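Local coordinates for protein methylmalonate-semialdehyde dehydrogenase (Oceanimonas doudoroffii, PDB 4ZZ7) that probably oxidises methylmalonate semialdehyde with NAD and passes the acyl group to coenzyme A, as a tetrameric member of the aldehyde dehydrogenase family, at residues I7-N12 / Q36-S41; I133-E138 / T479-W484; K253-V258 / V288-G293; L443-A448 / H464-D469. All coordinates share one frame; numbering follows the deposited sequence.

Contact 1: residues I7-N12 / Q36-S41; sequences IGHLIN and QLDLAS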
loop_
_atom_site.group_PDB
_atom_site.type_symbol
_atom_site.label_atom_id
_atom_site.label_comp_id
_atom_site.label_asym_id
_atom_site.label_seq_id
_atom_site.Cartn_x
_atom_site.Cartn_y
_atom_site.Cartn_z
ATOM N N ILE A 7 -21.145 22.399 33.904
ATOM C CA ILE A 7 -20.762 21.472 32.827
ATOM C C ILE A 7 -20.144 20.187 33.381
ATOM O O ILE A 7 -19.173 20.207 34.167
ATOM C CB ILE A 7 -19.746 22.117 31.865
ATOM C CG1 ILE A 7 -20.343 23.374 31.231
ATOM C CG2 ILE A 7 -19.325 21.118 30.789
ATOM C CD1 ILE A 7 -19.311 24.288 30.620
ATOM N N GLY A 8 -20.676 19.065 32.939
ATOM C CA GLY A 8 -20.302 17.802 33.538
ATOM C C GLY A 8 -19.357 16.976 32.695
ATOM O O GLY A 8 -18.485 17.496 32.014
ATOM N N HIS A 9 -19.576 15.670 32.762
ATOM C CA HIS A 9 -18.739 14.675 32.144
ATOM C C HIS A 9 -19.625 13.631 31.509
ATOM O O HIS A 9 -20.699 13.343 32.003
ATOM C CB HIS A 9 -17.885 13.969 33.186
ATOM C CG HIS A 9 -17.238 14.880 34.171
ATOM N ND1 HIS A 9 -16.363 15.869 33.797
ATOM C CD2 HIS A 9 -17.319 14.939 35.522
ATOM C CE1 HIS A 9 -15.935 16.512 34.870
ATOM N NE2 HIS A 9 -16.501 15.966 35.932
ATOM N N LEU A 10 -19.152 13.047 30.423
ATOM C CA LEU A 10 -19.843 11.976 29.741
ATOM C C LEU A 10 -19.147 10.683 30.115
ATOM O O LEU A 10 -18.026 10.424 29.671
ATOM C CB LEU A 10 -19.774 12.214 28.234
ATOM C CG LEU A 10 -20.393 11.169 27.311
ATOM C CD1 LEU A 10 -21.852 10.926 27.648
ATOM C CD2 LEU A 10 -20.247 11.642 25.869
ATOM N N ILE A 11 -19.800 9.885 30.952
ATOM C CA ILE A 11 -19.251 8.595 31.357
ATOM C C ILE A 11 -20.280 7.483 31.242
ATOM O O ILE A 11 -21.279 7.471 31.945
ATOM C CB ILE A 11 -18.726 8.620 32.801
ATOM C CG1 ILE A 11 -17.629 9.676 32.941
ATOM C CG2 ILE A 11 -18.196 7.246 33.193
ATOM C CD1 ILE A 11 -17.056 9.826 34.338
ATOM N N ASN A 12 -19.991 6.521 30.376
ATOM C CA ASN A 12 -20.912 5.435 30.056
ATOM C C ASN A 12 -22.277 5.961 29.581
ATOM O O ASN A 12 -23.324 5.517 30.037
ATOM C CB ASN A 12 -21.038 4.474 31.242
ATOM C CG ASN A 12 -21.283 3.029 30.812
ATOM O OD1 ASN A 12 -20.433 2.396 30.189
ATOM N ND2 ASN A 12 -22.423 2.496 31.170
ATOM N N GLN A 36 -19.837 27.304 34.838
ATOM C CA GLN A 36 -18.933 26.598 35.760
ATOM C C GLN A 36 -18.600 25.225 35.193
ATOM O O GLN A 36 -19.489 24.458 34.801
ATOM C CB GLN A 36 -19.585 26.393 37.135
ATOM C CG GLN A 36 -19.737 27.649 37.968
ATOM C CD GLN A 36 -18.401 28.286 38.289
ATOM O OE1 GLN A 36 -17.525 27.655 38.887
ATOM N NE2 GLN A 36 -18.227 29.536 37.879
ATOM N N LEU A 37 -17.317 24.902 35.172
ATOM C CA LEU A 37 -16.882 23.605 34.698
ATOM C C LEU A 37 -16.491 22.735 35.858
ATOM O O LEU A 37 -15.567 23.059 36.594
ATOM C CB LEU A 37 -15.695 23.765 33.770
ATOM C CG LEU A 37 -15.156 22.454 33.215
ATOM C CD1 LEU A 37 -16.225 21.695 32.430
ATOM C CD2 LEU A 37 -13.926 22.774 32.387
ATOM N N ASP A 38 -17.190 21.617 36.003
ATOM C CA ASP A 38 -16.833 20.615 37.007
ATOM C C ASP A 38 -15.467 20.002 36.693
ATOM O O ASP A 38 -15.221 19.628 35.565
ATOM C CB ASP A 38 -17.883 19.513 37.047
ATOM C CG ASP A 38 -17.708 18.605 38.233
ATOM O OD1 ASP A 38 -17.768 19.106 39.379
ATOM O OD2 ASP A 38 -17.529 17.387 38.032
ATOM N N LEU A 39 -14.581 19.924 37.677
ATOM C CA LEU A 39 -13.272 19.319 37.468
ATOM C C LEU A 39 -13.221 17.914 38.056
ATOM O O LEU A 39 -13.474 17.708 39.242
ATOM C CB LEU A 39 -12.154 20.188 38.046
ATOM C CG LEU A 39 -12.073 21.616 37.488
ATOM C CD1 LEU A 39 -10.856 22.319 38.059
ATOM C CD2 LEU A 39 -12.018 21.676 35.961
ATOM N N ALA A 40 -12.873 16.950 37.211
ATOM C CA ALA A 40 -12.896 15.552 37.599
ATOM C C ALA A 40 -11.637 15.165 38.325
ATOM O O ALA A 40 -10.540 15.578 37.976
ATOM C CB ALA A 40 -13.080 14.661 36.385
ATOM N N SER A 41 -11.819 14.332 39.329
ATOM C CA SER A 41 -10.746 13.938 40.208
ATOM C C SER A 41 -10.311 12.570 39.767
ATOM O O SER A 41 -10.986 11.943 38.958
ATOM C CB SER A 41 -11.282 13.876 41.639
ATOM O OG SER A 41 -12.339 12.914 41.714
#
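Ile7, His9 and Asp38 bury the largest areas where segment 7-12 runs beside segment 36-41. Ile7 and Leu37 form a parallel beta bridge, CA atoms 4.8 Å apart, joining strands 6-10 and 32-38 of the mixed four-stranded sheet near the N-terminus. Its two backbone bonds bracket Leu37: Ile7 N donates to Gln36 O (2.8 Å), and Asp38 N donates to Ile7 O (3.0 Å). On the same sheet face Ile7 CG2 meets Leu37 CD1 at 3.6 Å, the two side chains crossing obliquely. The polar contact joins His9 and Asp38. The Asp38 carboxylate stands anti to its backbone N (chi1 -169°), and its OD2 takes a weak hydrogen bond from His9 NE2 at 2.7 Å, bent to 128°, with ring and carboxylate planes 49° apart. Ala40 CB lies 3.7 Å from His9 NE2. An alanine in place of His9 would probably leave Asp38 OD2 with one bond fewer, open a gap beside Ala40 CB, and deprive the Asn205 N-H of its acceptor ND1. Asp38 keeps other partners, the backbone N-H groups of Glu18 and Asn19. With ND1 accepting and NE2 donating, the bonding is consistent with a neutral His9 that links the carboxylate to the loop carrying Asn205.

Contact 2: residues I133-E138 / T479-W484; sequences IDSWSE and TVTQRW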
loop_
_atom_site.group_PDB
_atom_site.type_symbol
_atom_site.label_atom_id
_atom_site.label_comp_id
_atom_site.label_asym_id
_atom_site.label_seq_id
_atom_site.Cartn_x
_atom_site.Cartn_y
_atom_site.Cartn_z
ATOM N N ILE A 133 4.109 -22.658 4.370
ATOM C CA ILE A 133 3.980 -21.829 5.571
ATOM C C ILE A 133 3.552 -20.437 5.120
ATOM O O ILE A 133 4.265 -19.782 4.398
ATOM C CB ILE A 133 5.310 -21.726 6.354
ATOM C CG1 ILE A 133 5.798 -23.122 6.747
ATOM C CG2 ILE A 133 5.153 -20.833 7.590
ATOM C CD1 ILE A 133 7.097 -23.150 7.531
ATOM N N ASP A 134 2.383 -20.000 5.549
ATOM C CA ASP A 134 1.891 -18.658 5.263
ATOM C C ASP A 134 2.043 -17.789 6.496
ATOM O O ASP A 134 2.093 -18.294 7.613
ATOM C CB ASP A 134 0.426 -18.705 4.853
ATOM C CG ASP A 134 0.198 -19.480 3.581
ATOM O OD1 ASP A 134 1.156 -19.684 2.792
ATOM O OD2 ASP A 134 -0.967 -19.893 3.366
ATOM N N SER A 135 2.081 -16.478 6.282
ATOM C CA SER A 135 2.149 -15.528 7.393
ATOM C C SER A 135 1.439 -14.261 6.990
ATOM O O SER A 135 1.361 -13.968 5.811
ATOM C CB SER A 135 3.613 -15.242 7.797
ATOM O OG SER A 135 3.710 -14.393 8.918
ATOM N N TRP A 136 0.912 -13.534 7.978
ATOM C CA TRP A 136 0.155 -12.289 7.736
ATOM C C TRP A 136 0.129 -11.369 8.937
ATOM O O TRP A 136 0.172 -11.837 10.081
ATOM C CB TRP A 136 -1.294 -12.576 7.291
ATOM C CG TRP A 136 -2.148 -13.176 8.347
ATOM C CD1 TRP A 136 -2.923 -12.508 9.244
ATOM C CD2 TRP A 136 -2.320 -14.575 8.626
ATOM N NE1 TRP A 136 -3.567 -13.394 10.064
ATOM C CE2 TRP A 136 -3.218 -14.675 9.709
ATOM C CE3 TRP A 136 -1.797 -15.761 8.069
ATOM C CZ2 TRP A 136 -3.609 -15.917 10.256
ATOM C CZ3 TRP A 136 -2.193 -17.006 8.632
ATOM C CH2 TRP A 136 -3.086 -17.057 9.709
ATOM N N SER A 137 0.024 -10.060 8.677
ATOM C CA SER A 137 -0.073 -9.075 9.765
ATOM C C SER A 137 -1.519 -8.718 10.078
ATOM O O SER A 137 -2.402 -8.790 9.216
ATOM C CB SER A 137 0.772 -7.817 9.499
ATOM O OG SER A 137 0.399 -7.123 8.341
ATOM N N GLU A 138 -1.757 -8.362 11.329
ATOM C CA GLU A 138 -3.029 -7.823 11.733
ATOM C C GLU A 138 -2.765 -6.606 12.597
ATOM O O GLU A 138 -1.824 -6.600 13.405
ATOM C CB GLU A 138 -3.835 -8.864 12.506
ATOM C CG GLU A 138 -4.270 -10.096 11.708
ATOM C CD GLU A 138 -5.417 -10.845 12.379
ATOM O OE1 GLU A 138 -5.752 -10.531 13.534
ATOM O OE2 GLU A 138 -6.019 -11.733 11.758
ATOM N N THR A 479 1.756 -10.455 14.151
ATOM C CA THR A 479 2.104 -11.276 13.019
ATOM C C THR A 479 1.806 -12.722 13.363
ATOM O O THR A 479 2.234 -13.243 14.421
ATOM C CB THR A 479 3.560 -11.086 12.632
ATOM O OG1 THR A 479 3.824 -9.679 12.498
ATOM C CG2 THR A 479 3.851 -11.807 11.326
ATOM N N VAL A 480 1.032 -13.343 12.472
ATOM C CA VAL A 480 0.672 -14.739 12.561
ATOM C C VAL A 480 1.491 -15.479 11.521
ATOM O O VAL A 480 1.616 -14.998 10.399
ATOM C CB VAL A 480 -0.836 -14.938 12.322
ATOM C CG1 VAL A 480 -1.247 -16.411 12.425
ATOM C CG2 VAL A 480 -1.607 -14.140 13.345
ATOM N N THR A 481 2.064 -16.627 11.914
ATOM C CA THR A 481 2.731 -17.595 10.997
ATOM C C THR A 481 2.047 -18.945 11.195
ATOM O O THR A 481 1.877 -19.395 12.289
ATOM C CB THR A 481 4.252 -17.694 11.263
ATOM O OG1 THR A 481 4.846 -16.400 11.119
ATOM C CG2 THR A 481 4.939 -18.618 10.302
ATOM N N GLN A 482 1.641 -19.570 10.105
ATOM C CA GLN A 482 0.724 -20.701 10.142
ATOM C C GLN A 482 1.288 -21.839 9.354
ATOM O O GLN A 482 1.829 -21.634 8.287
ATOM C CB GLN A 482 -0.603 -20.309 9.500
ATOM C CG GLN A 482 -1.739 -21.264 9.767
ATOM C CD GLN A 482 -2.981 -20.846 9.039
ATOM O OE1 GLN A 482 -3.031 -20.946 7.829
ATOM N NE2 GLN A 482 -3.992 -20.396 9.768
ATOM N N ARG A 483 1.101 -23.046 9.870
ATOM C CA ARG A 483 1.537 -24.284 9.223
ATOM C C ARG A 483 0.612 -25.418 9.602
ATOM O O ARG A 483 0.198 -25.510 10.737
ATOM C CB ARG A 483 2.930 -24.617 9.702
ATOM C CG ARG A 483 3.504 -25.893 9.144
ATOM C CD ARG A 483 5.010 -25.914 9.328
ATOM N NE ARG A 483 5.546 -27.167 8.819
ATOM C CZ ARG A 483 5.773 -28.258 9.557
ATOM N NH1 ARG A 483 6.241 -29.359 8.969
ATOM N NH2 ARG A 483 5.548 -28.268 10.878
ATOM N N TRP A 484 0.314 -26.298 8.663
ATOM C CA TRP A 484 -0.550 -27.447 8.946
ATOM C C TRP A 484 0.165 -28.748 8.583
ATOM O O TRP A 484 0.081 -29.239 7.445
ATOM C CB TRP A 484 -1.846 -27.337 8.177
ATOM C CG TRP A 484 -2.632 -26.104 8.458
ATOM C CD1 TRP A 484 -2.772 -25.035 7.643
ATOM C CD2 TRP A 484 -3.412 -25.818 9.633
ATOM N NE1 TRP A 484 -3.573 -24.082 8.235
ATOM C CE2 TRP A 484 -3.988 -24.539 9.453
ATOM C CE3 TRP A 484 -3.667 -26.510 10.827
ATOM C CZ2 TRP A 484 -4.819 -23.946 10.401
ATOM C CZ3 TRP A 484 -4.487 -25.909 11.780
ATOM C CH2 TRP A 484 -5.059 -24.638 11.550
#
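Trp136 CG lies between the backbone N and the carbonyl carbon (chi1 68°), and Val480 CG1 is anti to its own N (chi1 -179°). The two side chains lie side by side, pointing the same way. Val480 CG1 sits over a face of the six-membered ring, 3.6 Å from its centroid and 29° off the normal, a CH-pi contact. At the ring edge Gln482 NE2 approaches Trp136 CH2 to 3.5 Å, its amide plane steeply inclined to the indole. The other sheet face carries Ser135, whose OG donates to Val480 O at 2.6 Å from above the carbonyl plane; that oxygen also accepts Trp136 N at 2.9 Å. Ile133 CG2 and Thr481 CG2 meet there at 3.5 Å. An alanine in place of Trp136, without the indole, would probably leave Val480 CG1 and the Gln482 amide without their ring contact, Glu138 without the weak NE1 bond and His125 of the third subunit without its stacking partner. Hydrogen-bonded pairs Asp134-Gln482 and Trp136-Val480 alternate with the non-hydrogen-bonded pairs Ser135-Thr481 and Ser137-Thr479. Residues Thr479 to Gln482 also pair in parallel with a strand of the second subunit, the continuous intersubunit sheet characteristic of the aldehyde dehydrogenase oligomerisation domain.

Contact 3: residues K253-V258 / V288-G293; sequences KNHAIV and VAVAVG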
loop_
_atom_site.group_PDB
_atom_site.type_symbol
_atom_site.label_atom_id
_atom_site.label_comp_id
_atom_site.label_asym_id
_atom_site.label_seq_id
_atom_site.Cartn_x
_atom_site.Cartn_y
_atom_site.Cartn_z
ATOM N N LYS A 253 6.595 28.064 15.410
ATOM C CA LYS A 253 6.892 29.404 14.863
ATOM C C LYS A 253 7.008 29.307 13.337
ATOM O O LYS A 253 8.099 29.084 12.771
ATOM C CB LYS A 253 8.171 30.019 15.463
ATOM C CG LYS A 253 7.929 31.217 16.387
ATOM C CD LYS A 253 7.762 32.530 15.632
ATOM C CE LYS A 253 7.634 33.724 16.578
ATOM N NZ LYS A 253 6.263 33.947 17.091
ATOM N N ASN A 254 5.867 29.466 12.669
ATOM C CA ASN A 254 5.806 29.155 11.244
ATOM C C ASN A 254 6.305 30.313 10.402
ATOM O O ASN A 254 5.768 31.402 10.487
ATOM C CB ASN A 254 4.387 28.753 10.843
ATOM C CG ASN A 254 3.998 27.329 11.302
ATOM O OD1 ASN A 254 3.133 26.703 10.705
ATOM N ND2 ASN A 254 4.628 26.816 12.325
ATOM N N HIS A 255 7.340 30.054 9.602
ATOM C CA HIS A 255 7.976 31.057 8.753
ATOM C C HIS A 255 7.542 30.909 7.299
ATOM O O HIS A 255 7.386 29.803 6.823
ATOM C CB HIS A 255 9.499 30.903 8.780
ATOM C CG HIS A 255 10.156 31.295 10.073
ATOM N ND1 HIS A 255 9.776 30.778 11.296
ATOM C CD2 HIS A 255 11.210 32.104 10.322
ATOM C CE1 HIS A 255 10.549 31.275 12.244
ATOM N NE2 HIS A 255 11.424 32.084 11.678
ATOM N N ALA A 256 7.393 32.034 6.601
ATOM C CA ALA A 256 7.158 32.059 5.156
ATOM C C ALA A 256 8.249 32.877 4.467
ATOM O O ALA A 256 8.438 34.058 4.781
ATOM C CB ALA A 256 5.792 32.648 4.838
ATOM N N ILE A 257 8.943 32.260 3.525
ATOM C CA ILE A 257 9.957 32.935 2.742
ATOM C C ILE A 257 9.258 33.578 1.567
ATOM O O ILE A 257 8.670 32.874 0.750
ATOM C CB ILE A 257 11.009 31.938 2.228
ATOM C CG1 ILE A 257 11.680 31.254 3.415
ATOM C CG2 ILE A 257 12.041 32.622 1.331
ATOM C CD1 ILE A 257 12.647 30.168 3.030
ATOM N N VAL A 258 9.308 34.909 1.500
ATOM C CA VAL A 258 8.782 35.667 0.355
ATOM C C VAL A 258 9.963 35.967 -0.589
ATOM O O VAL A 258 10.801 36.823 -0.305
ATOM C CB VAL A 258 8.070 36.959 0.799
ATOM C CG1 VAL A 258 7.438 37.642 -0.392
ATOM C CG2 VAL A 258 7.021 36.649 1.851
ATOM N N VAL A 288 5.781 34.534 11.080
ATOM C CA VAL A 288 7.016 35.142 10.605
ATOM C C VAL A 288 7.086 35.126 9.076
ATOM O O VAL A 288 7.023 34.085 8.435
ATOM C CB VAL A 288 8.253 34.430 11.183
ATOM C CG1 VAL A 288 9.524 35.199 10.855
ATOM C CG2 VAL A 288 8.132 34.262 12.688
ATOM N N ALA A 289 7.228 36.303 8.495
ATOM C CA ALA A 289 7.445 36.414 7.065
ATOM C C ALA A 289 8.920 36.769 6.857
ATOM O O ALA A 289 9.406 37.798 7.329
ATOM C CB ALA A 289 6.531 37.481 6.483
ATOM N N VAL A 290 9.656 35.890 6.207
ATOM C CA VAL A 290 11.075 36.138 5.972
ATOM C C VAL A 290 11.267 36.717 4.567
ATOM O O VAL A 290 11.298 35.980 3.586
ATOM C CB VAL A 290 11.903 34.857 6.160
ATOM C CG1 VAL A 290 13.394 35.155 6.096
ATOM C CG2 VAL A 290 11.573 34.219 7.496
ATOM N N ALA A 291 11.398 38.038 4.481
ATOM C CA ALA A 291 11.532 38.712 3.200
ATOM C C ALA A 291 12.983 38.661 2.741
ATOM O O ALA A 291 13.861 39.177 3.402
ATOM C CB ALA A 291 11.062 40.144 3.309
ATOM N N VAL A 292 13.228 38.013 1.612
ATOM C CA VAL A 292 14.588 37.893 1.072
ATOM C C VAL A 292 14.833 39.076 0.120
ATOM O O VAL A 292 14.297 39.134 -0.991
ATOM C CB VAL A 292 14.909 36.480 0.469
ATOM C CG1 VAL A 292 13.718 35.870 -0.231
ATOM C CG2 VAL A 292 16.106 36.517 -0.475
ATOM N N GLY A 293 15.656 40.013 0.587
ATOM C CA GLY A 293 15.875 41.296 -0.077
ATOM C C GLY A 293 14.859 42.309 0.395
ATOM O O GLY A 293 13.912 41.960 1.115
#
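Ala256 O is approached by two groups of the facing strand: Val290 N donates a hydrogen bond to it at 2.6 Å (N-H...O 156°), and Ala289 CA adds a CA-H...O contact at 3.4 Å. The ladder continues in parallel register, with Ala256 N giving its proton to Val288 O at 2.8 Å and Val258 N to Val290 O at 3.1 Å. On the face carrying His255 and Val288, Val288 CB lies over the centre of the His255 ring in a CH-pi contact, 3.8 Å from the centroid and only 6° off the normal. Val290 CG2 meets the ring edge instead, 3.5 Å from His255 CD2. Two bonds fix the ring's rotation: His255 ND1 donates to Lys253 O at 2.8 Å, with that oxygen in the ring plane, and NE2 is hydrogen-bonded to the hydroxyl of Tyr382. Lys253 CD also reaches Val288 CG2, at 3.4 Å. Helix 399-408 packs on the face of Ile257 and Val290 through Ala402. The two strands, inclined by 26°, are joined through helix 264-276 as a beta-alpha-beta crossover in a sheet of the aldehyde dehydrogenase fold, and Cys283, which contributes to the NAD site, shortly precedes the second strand.

Contact 4: residues L443-A448 / H464-D469; sequences LPVPVA and HAYGPD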
loop_
_atom_site.group_PDB
_atom_site.type_symbol
_atom_site.label_atom_id
_atom_site.label_comp_id
_atom_site.label_asym_id
_atom_site.label_seq_id
_atom_site.Cartn_x
_atom_site.Cartn_y
_atom_site.Cartn_z
ATOM N N LEU A 443 -0.769 28.036 4.928
ATOM C CA LEU A 443 -1.296 27.067 5.893
ATOM C C LEU A 443 -1.327 25.670 5.281
ATOM O O LEU A 443 -2.402 25.144 4.966
ATOM C CB LEU A 443 -2.708 27.460 6.330
ATOM C CG LEU A 443 -2.899 28.830 6.976
ATOM C CD1 LEU A 443 -4.390 29.122 7.137
ATOM C CD2 LEU A 443 -2.157 28.905 8.315
ATOM N N PRO A 444 -0.151 25.046 5.109
ATOM C CA PRO A 444 -0.094 23.729 4.468
ATOM C C PRO A 444 -0.515 22.652 5.438
ATOM O O PRO A 444 0.293 21.823 5.831
ATOM C CB PRO A 444 1.378 23.601 4.078
ATOM C CG PRO A 444 2.105 24.392 5.113
ATOM C CD PRO A 444 1.190 25.512 5.514
ATOM N N VAL A 445 -1.794 22.697 5.823
ATOM C CA VAL A 445 -2.401 21.733 6.728
ATOM C C VAL A 445 -2.765 20.462 5.943
ATOM O O VAL A 445 -3.544 20.514 4.978
ATOM C CB VAL A 445 -3.646 22.295 7.388
ATOM C CG1 VAL A 445 -4.248 21.267 8.324
ATOM C CG2 VAL A 445 -3.300 23.524 8.186
ATOM N N PRO A 446 -2.167 19.322 6.331
ATOM C CA PRO A 446 -2.520 18.110 5.656
ATOM C C PRO A 446 -4.008 17.754 5.773
ATOM O O PRO A 446 -4.620 17.944 6.825
ATOM C CB PRO A 446 -1.651 17.072 6.365
ATOM C CG PRO A 446 -0.459 17.818 6.804
ATOM C CD PRO A 446 -1.017 19.122 7.238
ATOM N N VAL A 447 -4.549 17.226 4.684
ATOM C CA VAL A 447 -5.927 16.809 4.615
ATOM C C VAL A 447 -6.109 15.521 5.440
ATOM O O VAL A 447 -5.146 14.795 5.697
ATOM C CB VAL A 447 -6.333 16.565 3.155
ATOM C CG1 VAL A 447 -7.839 16.344 3.016
ATOM C CG2 VAL A 447 -5.974 17.762 2.308
ATOM N N ALA A 448 -7.346 15.252 5.856
ATOM C CA ALA A 448 -7.711 14.086 6.682
ATOM C C ALA A 448 -7.124 12.753 6.279
ATOM O O ALA A 448 -6.975 11.883 7.143
ATOM C CB ALA A 448 -9.231 13.947 6.723
ATOM N N HIS A 464 2.498 10.411 13.525
ATOM C CA HIS A 464 1.886 11.722 13.552
ATOM C C HIS A 464 0.395 11.669 13.769
ATOM O O HIS A 464 -0.165 10.604 13.911
ATOM C CB HIS A 464 2.288 12.437 12.286
ATOM C CG HIS A 464 3.753 12.696 12.232
ATOM N ND1 HIS A 464 4.338 13.518 11.293
ATOM C CD2 HIS A 464 4.759 12.266 13.032
ATOM C CE1 HIS A 464 5.638 13.579 11.516
ATOM N NE2 HIS A 464 5.917 12.824 12.561
ATOM N N ALA A 465 -0.219 12.843 13.849
ATOM C CA ALA A 465 -1.640 12.986 14.158
ATOM C C ALA A 465 -2.506 12.722 12.946
ATOM O O ALA A 465 -2.133 13.065 11.813
ATOM C CB ALA A 465 -1.952 14.364 14.727
ATOM N N TYR A 466 -3.643 12.071 13.251
ATOM C CA TYR A 466 -4.742 11.699 12.346
ATOM C C TYR A 466 -4.248 10.973 11.124
ATOM O O TYR A 466 -3.108 10.589 11.085
ATOM C CB TYR A 466 -5.719 12.885 12.087
ATOM C CG TYR A 466 -5.285 14.129 11.314
ATOM C CD1 TYR A 466 -5.364 14.160 9.942
ATOM C CD2 TYR A 466 -4.952 15.308 11.962
ATOM C CE1 TYR A 466 -5.056 15.307 9.223
ATOM C CE2 TYR A 466 -4.652 16.455 11.252
ATOM C CZ TYR A 466 -4.699 16.449 9.871
ATOM O OH TYR A 466 -4.390 17.570 9.128
ATOM N N GLY A 467 -5.104 10.718 10.152
ATOM C CA GLY A 467 -4.653 10.146 8.877
ATOM C C GLY A 467 -4.173 8.720 8.999
ATOM O O GLY A 467 -4.623 8.016 9.902
ATOM N N PRO A 468 -3.235 8.296 8.108
ATOM C CA PRO A 468 -2.712 6.920 8.162
ATOM C C PRO A 468 -1.920 6.561 9.423
ATOM O O PRO A 468 -2.029 5.434 9.939
ATOM C CB PRO A 468 -1.777 6.861 6.965
ATOM C CG PRO A 468 -2.292 7.921 6.047
ATOM C CD PRO A 468 -2.617 9.031 6.984
ATOM N N ASP A 469 -1.131 7.502 9.913
ATOM C CA ASP A 469 -0.356 7.263 11.106
ATOM C C ASP A 469 -1.218 6.989 12.303
ATOM O O ASP A 469 -0.816 6.212 13.163
ATOM C CB ASP A 469 0.563 8.429 11.367
ATOM C CG ASP A 469 1.728 8.451 10.409
ATOM O OD1 ASP A 469 1.717 7.720 9.409
ATOM O OD2 ASP A 469 2.702 9.175 10.643
#
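Tyr466 meets Pro446 through its hydroxyl, which donates a hydrogen bond to the proline carbonyl oxygen. The modelled 2.3 Å between Tyr466 OH and Pro446 O is implausibly short, so the bond's length is doubtful. Both Pro446 O and Val447 O lie near the ring plane, the latter 3.6 Å from Tyr466 CE1, so two successive carbonyls of the loop line the same phenol edge. The hydroxyl end is further bordered by apolar atoms, with Val445 CG1 at 3.8 Å and Pro446 CB at 3.9 Å from Tyr466 OH. Ala448 CA comes obliquely to Tyr466 CE1, at 3.9 Å. The CB of Tyr466 points toward the loop, and chi1 of 67° places CG between the backbone N and the carbonyl carbon.

The next residue, Gly467, brings its CA to 3.4 Å from Ala448 O in a CA-H...O contact, and its positive phi of 69° favours glycine. Within the same segment Asp469 OD2 accepts His464 N through its anti lone pair. Behind these, Ser451 OG bonds to Tyr466 O and Asp469 N, while Asp469 OD1 makes salt bridges to Arg472 and Arg477 of the second subunit.

The contact lies beside the cofactor site: the side chain of Val445 is about 7 Å from that of Cys283, and the side chain of Tyr466 about 8 Å from the bound NAD. It joins the loop between strands 436-439 and 455-456 to the approach to helix 467-473, with the Tyr466 ring meeting that of Trp160 on helix 156-167, planes at about 50°, and helix 97-115 touching both segments through Asn110.

In the fold
All four contacts are largely buried, but in different ways. Contact 3 is interior to the subunit, backbone-laddered and mostly apolar, and contact 1 likewise touches no other chain, though it adds a histidine-carboxylate pair to a single parallel bridge. Contact 2 lies farthest out, its centre 38 Å from that of the chain, and is in contact with three neighbouring subunits. Contact 4 has no strand pairing and depends on one tyrosine. Helix 467-473 of contact 4 leads directly into strand 475-483 of contact 2, and Pro446 packs on Thr479 of the second subunit. Contacts 3 and 4 approach to about 6 Å between nearest atoms, both near Cys283.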